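Local atomic coordinates of extracellular solute-binding protein, family 1 (Bifidobacterium longum subsp. infantis ATCC 15697, PDB entry 3QUF), a protein that probably binds a solute, possibly a carbohydrate, outside the cell and hands it to an ABC transporter for import. Residues A[139-145]-A[278-284]; A[191-195]-A[367-371]; A[163-168]-A[234-238]; A[226-230]-A[395-401]. All coordinates share one frame; numbering follows the deposited sequence.

Interaction 1: A[139-145]-A[278-284]; sequences GAFFYNK and DFGVAPF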
loop_
_atom_site.group_PDB
_atom_site.type_symbol
_atom_site.label_atom_id
_atom_site.label_comp_id
_atom_site.label_asym_id
_atom_site.label_seq_id
_atom_site.Cartn_x
_atom_site.Cartn_y
_atom_site.Cartn_z
ATOM N N GLY A 139 -4.695 2.787 -4.388
ATOM C CA GLY A 139 -6.074 2.361 -4.526
ATOM C C GLY A 139 -6.997 3.513 -4.139
ATOM O O GLY A 139 -6.630 4.387 -3.338
ATOM N N ALA A 140 -8.217 3.483 -4.659
ATOM C CA ALA A 140 -9.153 4.599 -4.454
ATOM C C ALA A 140 -10.574 4.159 -4.787
ATOM O O ALA A 140 -10.806 2.969 -5.025
ATOM C CB ALA A 140 -8.711 5.812 -5.328
ATOM N N PHE A 141 -11.524 5.088 -4.756
ATOM C CA PHE A 141 -12.904 4.781 -5.062
ATOM C C PHE A 141 -13.171 5.008 -6.553
ATOM O O PHE A 141 -12.861 6.080 -7.117
ATOM C CB PHE A 141 -13.872 5.651 -4.257
ATOM C CG PHE A 141 -14.373 5.056 -2.940
ATOM C CD1 PHE A 141 -14.323 3.709 -2.631
ATOM C CD2 PHE A 141 -14.984 5.917 -2.013
ATOM C CE1 PHE A 141 -14.846 3.230 -1.445
ATOM C CE2 PHE A 141 -15.548 5.435 -0.869
ATOM C CZ PHE A 141 -15.477 4.099 -0.568
ATOM N N PHE A 142 -13.741 4.001 -7.190
ATOM C CA PHE A 142 -14.187 4.078 -8.562
ATOM C C PHE A 142 -15.707 4.147 -8.495
ATOM O O PHE A 142 -16.313 3.384 -7.746
ATOM C CB PHE A 142 -13.701 2.847 -9.331
ATOM C CG PHE A 142 -12.221 2.851 -9.619
ATOM C CD1 PHE A 142 -11.265 2.819 -8.571
ATOM C CD2 PHE A 142 -11.764 2.933 -10.925
ATOM C CE1 PHE A 142 -9.905 2.864 -8.835
ATOM C CE2 PHE A 142 -10.405 2.950 -11.204
ATOM C CZ PHE A 142 -9.464 2.921 -10.168
ATOM N N TYR A 143 -16.303 5.094 -9.213
ATOM C CA TYR A 143 -17.763 5.296 -9.143
ATOM C C TYR A 143 -18.453 5.410 -10.495
ATOM O O TYR A 143 -17.851 5.822 -11.486
ATOM C CB TYR A 143 -18.127 6.497 -8.238
ATOM C CG TYR A 143 -17.638 7.840 -8.740
ATOM C CD1 TYR A 143 -16.348 8.263 -8.472
ATOM C CD2 TYR A 143 -18.476 8.674 -9.476
ATOM C CE1 TYR A 143 -15.883 9.495 -8.919
ATOM C CE2 TYR A 143 -18.026 9.899 -9.943
ATOM C CZ TYR A 143 -16.742 10.305 -9.658
ATOM O OH TYR A 143 -16.297 11.516 -10.110
ATOM N N ASN A 144 -19.714 4.998 -10.507
ATOM C CA ASN A 144 -20.548 4.990 -11.710
ATOM C C ASN A 144 -21.256 6.351 -11.754
ATOM O O ASN A 144 -22.165 6.632 -10.954
ATOM C CB ASN A 144 -21.534 3.824 -11.625
ATOM C CG ASN A 144 -22.453 3.743 -12.841
ATOM O OD1 ASN A 144 -22.725 4.757 -13.479
ATOM N ND2 ASN A 144 -22.949 2.545 -13.140
ATOM N N LYS A 145 -20.799 7.215 -12.652
ATOM C CA LYS A 145 -21.311 8.580 -12.723
ATOM C C LYS A 145 -22.830 8.654 -12.941
ATOM O O LYS A 145 -23.495 9.567 -12.428
ATOM C CB LYS A 145 -20.589 9.352 -13.826
ATOM C CG LYS A 145 -19.118 9.586 -13.552
ATOM C CD LYS A 145 -18.466 10.343 -14.684
ATOM C CE LYS A 145 -17.109 10.860 -14.283
ATOM N NZ LYS A 145 -16.497 11.773 -15.297
ATOM N N ASP A 278 -19.633 4.668 -17.470
ATOM C CA ASP A 278 -19.036 5.988 -17.378
ATOM C C ASP A 278 -18.582 6.152 -15.916
ATOM O O ASP A 278 -19.380 6.494 -15.066
ATOM C CB ASP A 278 -20.059 7.064 -17.741
ATOM C CG ASP A 278 -19.441 8.462 -17.858
ATOM O OD1 ASP A 278 -18.199 8.570 -17.823
ATOM O OD2 ASP A 278 -20.223 9.447 -17.985
ATOM N N PHE A 279 -17.326 5.874 -15.665
ATOM C CA PHE A 279 -16.795 5.856 -14.276
ATOM C C PHE A 279 -15.845 7.017 -13.968
ATOM O O PHE A 279 -15.140 7.500 -14.836
ATOM C CB PHE A 279 -16.104 4.515 -13.994
ATOM C CG PHE A 279 -14.753 4.351 -14.667
ATOM C CD1 PHE A 279 -14.664 3.881 -15.973
ATOM C CD2 PHE A 279 -13.580 4.674 -14.006
ATOM C CE1 PHE A 279 -13.417 3.740 -16.590
ATOM C CE2 PHE A 279 -12.332 4.533 -14.612
ATOM C CZ PHE A 279 -12.256 4.060 -15.914
ATOM N N GLY A 280 -15.820 7.440 -12.701
ATOM C CA GLY A 280 -14.817 8.380 -12.237
ATOM C C GLY A 280 -14.026 7.764 -11.106
ATOM O O GLY A 280 -14.348 6.666 -10.660
ATOM N N VAL A 281 -12.963 8.447 -10.673
ATOM C CA VAL A 281 -12.110 7.953 -9.611
ATOM C C VAL A 281 -11.893 9.044 -8.580
ATOM O O VAL A 281 -11.355 10.103 -8.931
ATOM C CB VAL A 281 -10.723 7.483 -10.118
ATOM C CG1 VAL A 281 -9.906 6.907 -8.978
ATOM C CG2 VAL A 281 -10.911 6.430 -11.241
ATOM N N ALA A 282 -12.221 8.749 -7.319
ATOM C CA ALA A 282 -12.164 9.745 -6.260
ATOM C C ALA A 282 -11.348 9.207 -5.105
ATOM O O ALA A 282 -11.297 7.997 -4.910
ATOM C CB ALA A 282 -13.581 10.042 -5.772
ATOM N N PRO A 283 -10.685 10.097 -4.337
ATOM C CA PRO A 283 -10.119 9.624 -3.091
ATOM C C PRO A 283 -11.227 9.192 -2.126
ATOM O O PRO A 283 -12.426 9.450 -2.367
ATOM C CB PRO A 283 -9.402 10.877 -2.545
ATOM C CG PRO A 283 -10.230 12.002 -3.048
ATOM C CD PRO A 283 -10.720 11.570 -4.415
ATOM N N PHE A 284 -10.851 8.543 -1.037
ATOM C CA PHE A 284 -11.848 8.176 -0.050
ATOM C C PHE A 284 -12.383 9.422 0.645
ATOM O O PHE A 284 -11.645 10.400 0.831
ATOM C CB PHE A 284 -11.284 7.212 0.969
ATOM C CG PHE A 284 -10.876 5.909 0.370
ATOM C CD1 PHE A 284 -11.806 4.927 0.086
ATOM C CD2 PHE A 284 -9.556 5.696 0.026
ATOM C CE1 PHE A 284 -11.419 3.742 -0.534
ATOM C CE2 PHE A 284 -9.166 4.525 -0.595
ATOM C CZ PHE A 284 -10.100 3.540 -0.861
HETATM O O HOH W 1 -22.325 4.750 -16.341
#
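Phe284 and Phe141 bury the most surface here, and they meet as a T-shaped (edge-to-face) pair. The CD1-CE1 edge of Phe284 is set against a face of Phe141, with the centroids 4.7 Å apart and the planes at 60°. Farther round the Phe284 ring, CE2 and CZ close on the backbone of Gly139 and Ala140; the residue itself lies just past the end of strand 279-282. Tyr143, on the same sheet face as Phe141, leans across to the partner strand. Its chi1 of 64° holds CG between backbone N and carbonyl carbon, and Gly280 CA lies 3.9 Å from the ring centroid in a CH-pi contact that the absent side chain permits. Beneath these rings runs an antiparallel ladder. Phe141 N donates to Ala282 O at 2.9 Å and Ala282 N to Phe141 O at 2.8 Å; Tyr143 and Gly280 pair likewise, and Lys145 N reaches Asp278 O at 2.9 Å. On the opposite face, Val281 CG2 sits over the Phe142 ring. Strand 259-264 pairs with the other edge of 139-144, helix 269-274 packs on Phe142 and Phe279, and Phe163 of helix 160-172 meets Phe141.

Interaction 2: A[191-195]-A[367-371]; sequences TGLLA and FYWVN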
loop_
_atom_site.group_PDB
_atom_site.type_symbol
_atom_site.label_atom_id
_atom_site.label_comp_id
_atom_site.label_asym_id
_atom_site.label_seq_id
_atom_site.Cartn_x
_atom_site.Cartn_y
_atom_site.Cartn_z
ATOM N N THR A 191 -9.496 1.795 5.726
ATOM C CA THR A 191 -8.114 2.295 5.777
ATOM C C THR A 191 -8.066 3.748 5.317
ATOM O O THR A 191 -7.345 4.563 5.914
ATOM C CB THR A 191 -7.188 1.405 4.969
ATOM O OG1 THR A 191 -7.250 0.085 5.542
ATOM C CG2 THR A 191 -5.748 1.905 5.003
ATOM N N GLY A 192 -8.835 4.074 4.278
ATOM C CA GLY A 192 -8.915 5.461 3.797
ATOM C C GLY A 192 -9.465 6.410 4.839
ATOM O O GLY A 192 -9.003 7.551 4.989
ATOM N N LEU A 193 -10.451 5.938 5.597
ATOM C CA LEU A 193 -11.054 6.732 6.644
ATOM C C LEU A 193 -10.106 6.911 7.818
ATOM O O LEU A 193 -9.978 7.999 8.358
ATOM C CB LEU A 193 -12.375 6.078 7.055
ATOM C CG LEU A 193 -13.296 6.915 7.938
ATOM C CD1 LEU A 193 -13.732 8.188 7.204
ATOM C CD2 LEU A 193 -14.514 6.066 8.379
ATOM N N LEU A 194 -9.409 5.839 8.177
ATOM C CA LEU A 194 -8.361 5.858 9.177
ATOM C C LEU A 194 -7.252 6.837 8.792
ATOM O O LEU A 194 -6.795 7.640 9.657
ATOM C CB LEU A 194 -7.796 4.445 9.370
ATOM C CG LEU A 194 -6.681 4.329 10.384
ATOM C CD1 LEU A 194 -7.166 4.606 11.817
ATOM C CD2 LEU A 194 -5.963 2.920 10.272
ATOM N N ALA A 195 -6.856 6.807 7.518
ATOM C CA ALA A 195 -5.768 7.635 7.022
ATOM C C ALA A 195 -6.165 9.104 7.218
ATOM O O ALA A 195 -5.370 9.914 7.674
ATOM C CB ALA A 195 -5.471 7.339 5.562
ATOM N N PHE A 367 -1.302 9.024 0.828
ATOM C CA PHE A 367 -1.618 7.626 0.641
ATOM C C PHE A 367 -1.142 6.843 1.862
ATOM O O PHE A 367 -0.113 7.178 2.479
ATOM C CB PHE A 367 -1.001 7.065 -0.647
ATOM C CG PHE A 367 0.524 7.121 -0.695
ATOM C CD1 PHE A 367 1.171 8.236 -1.195
ATOM C CD2 PHE A 367 1.277 6.016 -0.328
ATOM C CE1 PHE A 367 2.545 8.285 -1.255
ATOM C CE2 PHE A 367 2.665 6.049 -0.384
ATOM C CZ PHE A 367 3.290 7.185 -0.870
ATOM N N TYR A 368 -1.862 5.783 2.197
ATOM C CA TYR A 368 -1.546 5.006 3.378
ATOM C C TYR A 368 -2.118 3.599 3.256
ATOM O O TYR A 368 -3.105 3.396 2.577
ATOM C CB TYR A 368 -2.099 5.689 4.646
ATOM C CG TYR A 368 -1.740 4.985 5.922
ATOM C CD1 TYR A 368 -0.414 4.862 6.303
ATOM C CD2 TYR A 368 -2.720 4.362 6.727
ATOM C CE1 TYR A 368 -0.039 4.214 7.462
ATOM C CE2 TYR A 368 -2.380 3.778 7.899
ATOM C CZ TYR A 368 -1.013 3.667 8.259
ATOM O OH TYR A 368 -0.616 3.034 9.398
ATOM N N TRP A 369 -1.477 2.671 3.947
ATOM C CA TRP A 369 -1.968 1.328 4.166
ATOM C C TRP A 369 -1.460 0.891 5.546
ATOM O O TRP A 369 -0.390 1.320 5.973
ATOM C CB TRP A 369 -1.457 0.382 3.057
ATOM C CG TRP A 369 -2.208 -0.920 3.046
ATOM C CD1 TRP A 369 -1.727 -2.159 3.389
ATOM C CD2 TRP A 369 -3.574 -1.111 2.664
ATOM N NE1 TRP A 369 -2.720 -3.107 3.255
ATOM C CE2 TRP A 369 -3.867 -2.479 2.824
ATOM C CE3 TRP A 369 -4.594 -0.245 2.237
ATOM C CZ2 TRP A 369 -5.122 -3.002 2.547
ATOM C CZ3 TRP A 369 -5.819 -0.764 1.968
ATOM C CH2 TRP A 369 -6.081 -2.139 2.130
ATOM N N VAL A 370 -2.230 0.071 6.256
ATOM C CA VAL A 370 -1.783 -0.428 7.566
ATOM C C VAL A 370 -0.759 -1.560 7.352
ATOM O O VAL A 370 -1.131 -2.696 7.011
ATOM C CB VAL A 370 -2.926 -0.901 8.447
ATOM C CG1 VAL A 370 -2.386 -1.366 9.821
ATOM C CG2 VAL A 370 -3.957 0.276 8.729
ATOM N N ASN A 371 0.505 -1.243 7.553
ATOM C CA ASN A 371 1.615 -2.186 7.335
ATOM C C ASN A 371 2.152 -2.574 8.712
ATOM O O ASN A 371 3.090 -1.961 9.259
ATOM C CB ASN A 371 2.684 -1.567 6.409
ATOM C CG ASN A 371 2.236 -1.481 4.969
ATOM O OD1 ASN A 371 2.251 -0.398 4.336
ATOM N ND2 ASN A 371 1.840 -2.588 4.445
HETATM O O HOH W 2 -4.817 -1.288 5.565
#
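Apolar packing joins Leu194 to Val370, where methyl CD2 of the leucine meets CG2 of the valine at 3.7 Å, the two side chains crossing at about a right angle. The same leucine methyl comes to the edge of the Tyr368 ring, near its plane, while Ala195 CB touches Tyr368 CB at 3.9 Å. Thr191 supplies the contact with the indole. Its CG2 stands anti to the backbone N and abuts Trp369 CE3 at 3.7 Å; OG1, on the other branch, lies over a face of the indole. Polar contact passes through water. One molecule rests 3.1 Å above the plane of the Trp369 ring, over its centre, accepts from Val370 N at 3.0 Å and is hydrogen-bonded to Thr191 OG1 at 2.8 Å. That hydroxyl also bonds to Ala187 O, and Tyr368 OH to Asp208. Helix 188-199 is thereby laid against the strand 367-368 and the turn after it, beside strand 295-305. With no direct polar bond between the two segments, cohesion comes mainly from dispersion between methyls and rings, and the single water-mediated link ties the Thr191 hydroxyl to the backbone N of Val370.

Interaction 3: A[163-168]-A[234-238]; sequences FIEMGK and KAGVI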
loop_
_atom_site.group_PDB
_atom_site.type_symbol
_atom_site.label_atom_id
_atom_site.label_comp_id
_atom_site.label_asym_id
_atom_site.label_seq_id
_atom_site.Cartn_x
_atom_site.Cartn_y
_atom_site.Cartn_z
ATOM N N PHE A 163 -20.936 10.764 2.124
ATOM C CA PHE A 163 -20.934 9.448 1.501
ATOM C C PHE A 163 -22.076 8.566 2.006
ATOM O O PHE A 163 -22.698 7.824 1.222
ATOM C CB PHE A 163 -19.577 8.772 1.755
ATOM C CG PHE A 163 -19.485 7.338 1.293
ATOM C CD1 PHE A 163 -19.338 7.035 -0.042
ATOM C CD2 PHE A 163 -19.446 6.302 2.213
ATOM C CE1 PHE A 163 -19.211 5.701 -0.463
ATOM C CE2 PHE A 163 -19.309 4.989 1.803
ATOM C CZ PHE A 163 -19.196 4.701 0.455
ATOM N N ILE A 164 -22.358 8.633 3.303
ATOM C CA ILE A 164 -23.449 7.851 3.877
ATOM C C ILE A 164 -24.771 8.378 3.290
ATOM O O ILE A 164 -25.629 7.589 2.857
ATOM C CB ILE A 164 -23.458 7.898 5.418
ATOM C CG1 ILE A 164 -22.275 7.096 5.980
ATOM C CG2 ILE A 164 -24.767 7.323 5.981
ATOM C CD1 ILE A 164 -22.065 7.239 7.489
ATOM N N GLU A 165 -24.919 9.697 3.248
ATOM C CA GLU A 165 -26.150 10.305 2.704
ATOM C C GLU A 165 -26.326 9.935 1.221
ATOM O O GLU A 165 -27.432 9.608 0.800
ATOM C CB GLU A 165 -26.133 11.822 2.861
ATOM C CG GLU A 165 -26.314 12.314 4.300
ATOM C CD GLU A 165 -27.606 11.812 4.994
ATOM O OE1 GLU A 165 -28.713 11.997 4.431
ATOM O OE2 GLU A 165 -27.505 11.233 6.107
HETATM N N MSE A 166 -25.233 9.939 0.453
HETATM C CA MSE A 166 -25.286 9.547 -0.958
HETATM C C MSE A 166 -25.684 8.085 -1.109
HETATM O O MSE A 166 -26.494 7.751 -1.982
HETATM C CB MSE A 166 -23.935 9.773 -1.632
HETATM C CG MSE A 166 -23.910 9.523 -3.139
HETATM SE SE MSE A 166 -22.112 9.223 -3.796
HETATM C CE MSE A 166 -21.644 7.687 -2.666
ATOM N N GLY A 167 -25.126 7.239 -0.265
ATOM C CA GLY A 167 -25.373 5.816 -0.314
ATOM C C GLY A 167 -26.847 5.502 -0.063
ATOM O O GLY A 167 -27.415 4.623 -0.716
ATOM N N LYS A 168 -27.435 6.193 0.911
ATOM C CA LYS A 168 -28.824 5.917 1.304
ATOM C C LYS A 168 -29.733 6.200 0.130
ATOM O O LYS A 168 -30.672 5.435 -0.127
ATOM C CB LYS A 168 -29.223 6.723 2.543
ATOM C CG LYS A 168 -28.521 6.236 3.798
ATOM C CD LYS A 168 -29.070 6.761 5.121
ATOM C CE LYS A 168 -28.597 8.163 5.446
ATOM N NZ LYS A 168 -29.471 8.745 6.530
ATOM N N LYS A 234 -24.656 0.631 9.501
ATOM C CA LYS A 234 -25.981 0.705 10.136
ATOM C C LYS A 234 -26.979 1.414 9.228
ATOM O O LYS A 234 -28.195 1.127 9.275
ATOM C CB LYS A 234 -25.889 1.404 11.502
ATOM C CG LYS A 234 -25.131 0.593 12.562
ATOM C CD LYS A 234 -25.930 -0.631 13.042
ATOM C CE LYS A 234 -25.288 -1.373 14.233
ATOM N NZ LYS A 234 -26.267 -2.360 14.850
ATOM N N ALA A 235 -26.454 2.310 8.390
ATOM C CA ALA A 235 -27.225 3.036 7.395
ATOM C C ALA A 235 -27.572 2.204 6.149
ATOM O O ALA A 235 -28.321 2.681 5.297
ATOM C CB ALA A 235 -26.506 4.311 6.996
ATOM N N GLY A 236 -27.031 0.989 6.036
ATOM C CA GLY A 236 -27.251 0.151 4.873
ATOM C C GLY A 236 -26.282 0.418 3.716
ATOM O O GLY A 236 -26.349 -0.261 2.693
ATOM N N VAL A 237 -25.353 1.356 3.900
ATOM C CA VAL A 237 -24.417 1.761 2.819
ATOM C C VAL A 237 -23.256 0.767 2.667
ATOM O O VAL A 237 -22.856 0.462 1.547
ATOM C CB VAL A 237 -23.939 3.226 3.014
ATOM C CG1 VAL A 237 -22.894 3.664 1.940
ATOM C CG2 VAL A 237 -25.156 4.169 2.990
ATOM N N ILE A 238 -22.748 0.226 3.775
ATOM C CA ILE A 238 -21.910 -0.973 3.746
ATOM C C ILE A 238 -22.809 -2.170 4.138
ATOM O O ILE A 238 -23.018 -2.420 5.333
ATOM C CB ILE A 238 -20.724 -0.896 4.697
ATOM C CG1 ILE A 238 -19.866 0.346 4.394
ATOM C CG2 ILE A 238 -19.880 -2.132 4.538
ATOM C CD1 ILE A 238 -18.713 0.587 5.397
#
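Backbone atoms Gly167 N and Phe163 O are joined by a 2.9 Å helical hydrogen bond, which holds in place two residues that both touch Val237. Val237 carries most of the contact, and its two methyls part on the helix surface. CG1, anti to the backbone N (chi1 177°), reaches Phe163 CE2 at 3.8 Å, approaching the ring obliquely. CG2 settles on the helix backbone itself, 3.5 Å from Ile164 O and 3.7 Å from Gly167 CA. Gly167 has no side chain, and this is what allows the valine to come so near; the alpha carbons of Gly167 and Val237 are 5.2 Å apart. Segment 234-238 follows the end of helix 223-234, and that end is closed by a Schellman motif in which Gly236 takes a positive phi of 86°. The turn redirects the chain so that Ala235 and Val237, on either side of the glycine in sequence, both direct their side chains at helix 160-172. Ala235 CB meets Ile164 CG2 at 3.6 Å, and the aliphatic part of Lys168 runs over the same alanine, CD lying 4.0 Å from Ala235 CB. The lysine bends about its CG-CD bond (chi3 -80°), and NZ turns back along its own helix to Glu165 OE2, 3.2 Å away, a salt bridge whose hydrogen bond is weak. Ile164 also packs on Arg228 and Ala232 of helix 223-234, while the Phe163 ring also meets that of Trp160.

Interaction 4: A[226-230]-A[395-401]; sequences FKRWE and ISAKDAA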
loop_
_atom_site.group_PDB
_atom_site.type_symbol
_atom_site.label_atom_id
_atom_site.label_comp_id
_atom_site.label_asym_id
_atom_site.label_seq_id
_atom_site.Cartn_x
_atom_site.Cartn_y
_atom_site.Cartn_z
ATOM N N PHE A 226 -13.785 3.163 13.573
ATOM C CA PHE A 226 -14.731 2.069 13.500
ATOM C C PHE A 226 -16.164 2.595 13.716
ATOM O O PHE A 226 -17.090 2.091 13.106
ATOM C CB PHE A 226 -14.454 1.016 14.558
ATOM C CG PHE A 226 -13.409 -0.037 14.189
ATOM C CD1 PHE A 226 -13.455 -0.723 12.986
ATOM C CD2 PHE A 226 -12.427 -0.381 15.100
ATOM C CE1 PHE A 226 -12.500 -1.730 12.691
ATOM C CE2 PHE A 226 -11.500 -1.375 14.822
ATOM C CZ PHE A 226 -11.542 -2.047 13.614
ATOM N N LYS A 227 -16.336 3.575 14.595
ATOM C CA LYS A 227 -17.673 4.132 14.867
ATOM C C LYS A 227 -18.271 4.744 13.608
ATOM O O LYS A 227 -19.466 4.575 13.326
ATOM C CB LYS A 227 -17.650 5.189 15.976
ATOM C CG LYS A 227 -17.477 4.670 17.391
ATOM C CD LYS A 227 -17.873 5.770 18.427
ATOM C CE LYS A 227 -17.491 5.424 19.888
ATOM N NZ LYS A 227 -17.835 4.042 20.316
ATOM N N ARG A 228 -17.458 5.496 12.869
ATOM C CA ARG A 228 -17.936 6.138 11.661
ATOM C C ARG A 228 -18.127 5.111 10.554
ATOM O O ARG A 228 -19.102 5.160 9.794
ATOM C CB ARG A 228 -17.001 7.262 11.239
ATOM C CG ARG A 228 -16.884 8.371 12.280
ATOM C CD ARG A 228 -18.279 8.952 12.663
ATOM N NE ARG A 228 -19.016 9.389 11.474
ATOM C CZ ARG A 228 -20.335 9.271 11.277
ATOM N NH1 ARG A 228 -21.108 8.698 12.169
ATOM N NH2 ARG A 228 -20.884 9.711 10.143
ATOM N N TRP A 229 -17.229 4.142 10.498
ATOM C CA TRP A 229 -17.375 3.041 9.536
ATOM C C TRP A 229 -18.625 2.203 9.873
ATOM O O TRP A 229 -19.391 1.876 8.969
ATOM C CB TRP A 229 -16.086 2.179 9.514
ATOM C CG TRP A 229 -15.865 1.388 8.271
ATOM C CD1 TRP A 229 -15.538 1.857 7.060
ATOM C CD2 TRP A 229 -15.955 -0.036 8.139
ATOM N NE1 TRP A 229 -15.395 0.818 6.162
ATOM C CE2 TRP A 229 -15.629 -0.354 6.808
ATOM C CE3 TRP A 229 -16.238 -1.071 9.026
ATOM C CZ2 TRP A 229 -15.626 -1.649 6.323
ATOM C CZ3 TRP A 229 -16.209 -2.364 8.549
ATOM C CH2 TRP A 229 -15.919 -2.641 7.202
ATOM N N GLU A 230 -18.853 1.896 11.153
ATOM C CA GLU A 230 -20.048 1.153 11.605
ATOM C C GLU A 230 -21.324 1.933 11.204
ATOM O O GLU A 230 -22.332 1.341 10.792
ATOM C CB GLU A 230 -19.999 0.910 13.129
ATOM C CG GLU A 230 -21.200 0.137 13.711
ATOM C CD GLU A 230 -21.188 0.039 15.247
ATOM O OE1 GLU A 230 -20.349 0.697 15.901
ATOM O OE2 GLU A 230 -22.035 -0.686 15.811
ATOM N N ILE A 395 -20.758 -6.863 16.711
ATOM C CA ILE A 395 -19.909 -6.280 17.723
ATOM C C ILE A 395 -19.910 -4.772 17.546
ATOM O O ILE A 395 -20.212 -4.270 16.470
ATOM C CB ILE A 395 -18.505 -6.844 17.643
ATOM C CG1 ILE A 395 -17.802 -6.381 16.360
ATOM C CG2 ILE A 395 -18.543 -8.374 17.714
ATOM C CD1 ILE A 395 -16.399 -6.761 16.329
ATOM N N SER A 396 -19.596 -4.053 18.610
ATOM C CA SER A 396 -19.534 -2.610 18.532
ATOM C C SER A 396 -18.158 -2.215 18.035
ATOM O O SER A 396 -17.231 -3.032 18.017
ATOM C CB SER A 396 -19.725 -2.001 19.898
ATOM O OG SER A 396 -18.673 -2.398 20.743
ATOM N N ALA A 397 -18.033 -0.940 17.671
ATOM C CA ALA A 397 -16.739 -0.355 17.346
ATOM C C ALA A 397 -15.733 -0.536 18.473
ATOM O O ALA A 397 -14.612 -1.000 18.237
ATOM C CB ALA A 397 -16.898 1.135 17.021
ATOM N N LYS A 398 -16.099 -0.199 19.704
ATOM C CA LYS A 398 -15.141 -0.323 20.799
ATOM C C LYS A 398 -14.725 -1.789 21.029
ATOM O O LYS A 398 -13.549 -2.059 21.276
ATOM C CB LYS A 398 -15.639 0.337 22.099
ATOM C CG LYS A 398 -14.449 0.818 22.983
ATOM C CD LYS A 398 -14.807 1.193 24.425
ATOM C CE LYS A 398 -15.813 2.342 24.498
ATOM N NZ LYS A 398 -15.419 3.543 23.673
ATOM N N ASP A 399 -15.662 -2.727 20.890
ATOM C CA ASP A 399 -15.321 -4.156 21.029
ATOM C C ASP A 399 -14.305 -4.594 19.978
ATOM O O ASP A 399 -13.390 -5.357 20.282
ATOM C CB ASP A 399 -16.550 -5.066 20.890
ATOM C CG ASP A 399 -17.556 -4.927 22.047
ATOM O OD1 ASP A 399 -17.147 -4.652 23.221
ATOM O OD2 ASP A 399 -18.774 -5.126 21.758
ATOM N N ALA A 400 -14.495 -4.161 18.737
ATOM C CA ALA A 400 -13.542 -4.473 17.666
ATOM C C ALA A 400 -12.162 -3.932 17.995
ATOM O O ALA A 400 -11.159 -4.639 17.857
ATOM C CB ALA A 400 -14.016 -3.900 16.338
ATOM N N ALA A 401 -12.098 -2.680 18.442
ATOM C CA ALA A 401 -10.821 -2.086 18.803
ATOM C C ALA A 401 -10.164 -2.801 19.990
ATOM O O ALA A 401 -8.957 -3.023 19.982
ATOM C CB ALA A 401 -10.969 -0.586 19.062
HETATM O O HOH W 3 -20.794 1.060 18.395
HETATM O O HOH W 4 -22.181 -3.293 14.864
#
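Ala397, the first residue of its helix, is lodged among Phe226, Lys227 and Glu230. Its CB touches Phe226 CB at 3.5 Å and Lys227 CG at 3.6 Å. Phe226 has chi1 -85°, with CG beside its backbone N, which sends the ring along the second helix until Ala400 CB stands over one face, offset toward the rim, 4.1 Å from the centroid. Glu230 adopts a fully extended chain (chi1 180°, chi2 -174°), and the carboxylate arrives at the N terminus of helix 397-408. There OE1 accepts a weak hydrogen bond from Ala397 N at 3.3 Å, and a water donates to it at 2.6 Å. A second water lies between Glu230 OE2 and Ile395 O. The same helix start carries a capping box: Asp399 N donates to Ser396 OG at 3.0 Å, and Ser396 N makes a weak bond back to Asp399 OD2. Lys227 and Lys398 run side by side, their NZ atoms 4.2 Å apart. Alanines and the phenylalanine provide the apolar seam, while the helix N terminus probably favours the charged form of Glu230; the two neighbouring ammonium groups should repel one another slightly at the solvent-facing margin.

In the fold
From the N terminus, strand 135-144 opens interaction 1, whose loop closes at 278-284. Interaction 3 lies wholly within that loop, running from 163-168 to 234-238. Interaction 2 starts inside both, at 191-195, but closes at 367-371, so it crosses interactions 1 and 3. Interaction 4, from 226-230 to 395-401, crosses all three and brings the C-terminal helix 397-408 onto helix 223-234. The contacts join physically as well: Phe141 meets Phe163 between interactions 1 and 3, Phe284 meets Gly192 between 1 and 2, and Trp229 links interaction 4 to Leu193 and Ile238. The mixed sheet is thus tied through successive helices to the chain's end.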